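Local coordinates for protein glutathione synthetase-like effector 30 (Gpa-GSS30-apo) (Globodera pallida, PDB 5OET) that is a plant-parasitic nematode effector related to glutathione synthetase, probably derived from a housekeeping copy of that enzyme, at residues F101-D106 against R378-K383. Numbering follows the deposited sequence.
Sequences FQQAVD and RKVQTK
Gln103 reaches from one helix to another and ends against Val380 and Lys379, a small contact in which a single amide meets two side chains and no hydrogen bond joins the segments. The denser half lies at the valine. Gln103 NE2 comes to 3.7 Å from Val380 CG1, and the two side chains run antiparallel past one another. The long arm needed for this comes from torsions near trans: CG stands anti to the backbone N (chi1 -164°) and the chain runs on extended, carrying the amide to the neighbouring helix. The touch is one of van der Waals contact, an example of how a long polar side chain can bridge two elements without a hydrogen bond between them. Val380 is buried, and Leu181 of strand 179-188 packs on it as well as on Gln103 and Ala104, so one leucine touches both sides of the junction. In this glutathione synthetase-like fold, helix 98-119 lies along the large mixed sheet, with Ala104 and Val105 resting on Ile477, while 373-380 is a short helix that leads toward the four-stranded antiparallel sheet beginning at strand 384-386. The looser half belongs to Lys379, an exposed residue that meets the amide through the root of its side chain, NE2 of Gln103 lying 3.9 Å from its CB. The two side chains are roughly perpendicular, and beyond CB the lysine turns off from Gln103. Elsewhere on the second segment, Arg378 NH1 donates to Gln381 OE1 at 2.8 Å, meeting a lone pair within the plane of the amide, and the guanidinium is also held by a salt bridge to Glu362 and a hydrogen bond to the carbonyl of Lys357.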
loop_
_atom_site.group_PDB
_atom_site.type_symbol
_atom_site.label_atom_id
_atom_site.label_comp_id
_atom_site.label_asym_id
_atom_site.label_seq_id
_atom_site.Cartn_x
_atom_site.Cartn_y
_atom_site.Cartn_z
ATOM N N PHE A 101 28.898 2.614 4.738
ATOM C CA PHE A 101 27.778 2.789 3.837
ATOM C C PHE A 101 28.205 3.597 2.630
ATOM O O PHE A 101 27.876 3.244 1.509
ATOM C CB PHE A 101 26.621 3.489 4.544
ATOM C CG PHE A 101 25.473 3.817 3.643
ATOM C CD1 PHE A 101 24.444 2.907 3.456
ATOM C CD2 PHE A 101 25.415 5.045 2.971
ATOM C CE1 PHE A 101 23.365 3.210 2.631
ATOM C CE2 PHE A 101 24.339 5.346 2.136
ATOM C CZ PHE A 101 23.314 4.424 1.971
ATOM N N GLN A 102 28.921 4.685 2.854
ATOM C CA GLN A 102 29.428 5.477 1.749
ATOM C C GLN A 102 30.432 4.659 0.922
ATOM O O GLN A 102 30.418 4.710 -0.289
ATOM C CB GLN A 102 30.026 6.804 2.252
ATOM C CG GLN A 102 30.033 7.944 1.241
ATOM C CD GLN A 102 28.688 8.132 0.540
ATOM O OE1 GLN A 102 28.641 8.293 -0.686
ATOM N NE2 GLN A 102 27.582 8.057 1.304
ATOM N N GLN A 103 31.265 3.868 1.577
ATOM C CA GLN A 103 32.196 2.982 0.893
ATOM C C GLN A 103 31.453 1.976 -0.004
ATOM O O GLN A 103 31.907 1.710 -1.137
ATOM C CB GLN A 103 33.076 2.250 1.915
ATOM C CG GLN A 103 34.326 1.604 1.361
ATOM C CD GLN A 103 35.002 0.677 2.357
ATOM O OE1 GLN A 103 34.859 0.822 3.582
ATOM N NE2 GLN A 103 35.764 -0.285 1.832
ATOM N N ALA A 104 30.332 1.430 0.469
ATOM C CA ALA A 104 29.532 0.499 -0.343
ATOM C C ALA A 104 28.802 1.171 -1.525
ATOM O O ALA A 104 28.760 0.646 -2.642
ATOM C CB ALA A 104 28.516 -0.219 0.525
ATOM N N VAL A 105 28.199 2.318 -1.253
ATOM C CA VAL A 105 27.550 3.109 -2.283
ATOM C C VAL A 105 28.548 3.522 -3.352
ATOM O O VAL A 105 28.238 3.406 -4.514
ATOM C CB VAL A 105 26.855 4.347 -1.680
ATOM C CG1 VAL A 105 26.516 5.387 -2.745
ATOM C CG2 VAL A 105 25.607 3.906 -0.927
ATOM N N ASP A 106 29.733 3.981 -2.952
ATOM C CA ASP A 106 30.731 4.502 -3.891
ATOM C C ASP A 106 31.326 3.456 -4.842
ATOM O O ASP A 106 31.718 3.796 -5.954
ATOM C CB ASP A 106 31.892 5.196 -3.140
ATOM C CG ASP A 106 31.488 6.535 -2.502
ATOM O OD1 ASP A 106 30.540 7.192 -3.015
ATOM O OD2 ASP A 106 32.120 6.923 -1.476
ATOM N N ARG A 378 39.144 -4.206 -4.331
ATOM C CA ARG A 378 39.984 -5.068 -3.511
ATOM C C ARG A 378 39.735 -4.867 -2.031
ATOM O O ARG A 378 39.745 -5.842 -1.297
ATOM C CB ARG A 378 41.468 -4.898 -3.826
ATOM C CG ARG A 378 41.893 -5.367 -5.214
ATOM C CD ARG A 378 41.711 -6.854 -5.401
ATOM N NE ARG A 378 42.329 -7.381 -6.611
ATOM C CZ ARG A 378 42.243 -8.654 -7.007
ATOM N NH1 ARG A 378 41.559 -9.546 -6.293
ATOM N NH2 ARG A 378 42.850 -9.051 -8.125
ATOM N N LYS A 379 39.507 -3.622 -1.595
ATOM C CA LYS A 379 39.215 -3.308 -0.165
ATOM C C LYS A 379 38.054 -4.119 0.451
ATOM O O LYS A 379 38.125 -4.505 1.619
ATOM C CB LYS A 379 38.918 -1.815 0.024
ATOM C CG LYS A 379 40.045 -0.961 0.569
ATOM C CD LYS A 379 39.794 0.527 0.262
ATOM C CE LYS A 379 40.383 1.505 1.290
ATOM N NZ LYS A 379 41.884 1.531 1.323
ATOM N N VAL A 380 37.000 -4.369 -0.332
ATOM C CA VAL A 380 35.794 -5.089 0.157
ATOM C C VAL A 380 35.788 -6.613 -0.070
ATOM O O VAL A 380 34.882 -7.290 0.416
ATOM C CB VAL A 380 34.478 -4.492 -0.432
ATOM C CG1 VAL A 380 34.465 -2.971 -0.302
ATOM C CG2 VAL A 380 34.282 -4.886 -1.891
ATOM N N GLN A 381 36.768 -7.145 -0.801
ATOM C CA GLN A 381 36.851 -8.590 -1.083
ATOM C C GLN A 381 37.263 -9.377 0.147
ATOM O O GLN A 381 37.838 -8.818 1.069
ATOM C CB GLN A 381 37.847 -8.882 -2.209
ATOM C CG GLN A 381 37.299 -8.655 -3.609
ATOM C CD GLN A 381 38.279 -9.067 -4.694
ATOM O OE1 GLN A 381 39.483 -8.984 -4.510
ATOM N NE2 GLN A 381 37.760 -9.533 -5.826
ATOM N N THR A 382 36.964 -10.673 0.158
ATOM C CA THR A 382 37.429 -11.575 1.210
ATOM C C THR A 382 38.173 -12.701 0.538
ATOM O O THR A 382 37.563 -13.493 -0.177
ATOM C CB THR A 382 36.266 -12.162 2.039
ATOM O OG1 THR A 382 35.342 -11.125 2.385
ATOM C CG2 THR A 382 36.791 -12.823 3.314
ATOM N N LYS A 383 39.481 -12.786 0.766
ATOM C CA LYS A 383 40.308 -13.787 0.086
ATOM C C LYS A 383 39.629 -15.147 0.244
ATOM O O LYS A 383 39.278 -15.532 1.358
ATOM C CB LYS A 383 41.752 -13.850 0.634
ATOM C CG LYS A 383 42.583 -12.555 0.614
ATOM C CD LYS A 383 42.785 -11.971 -0.787
ATOM C CE LYS A 383 42.621 -10.448 -0.835
ATOM N NZ LYS A 383 42.431 -9.973 -2.240
#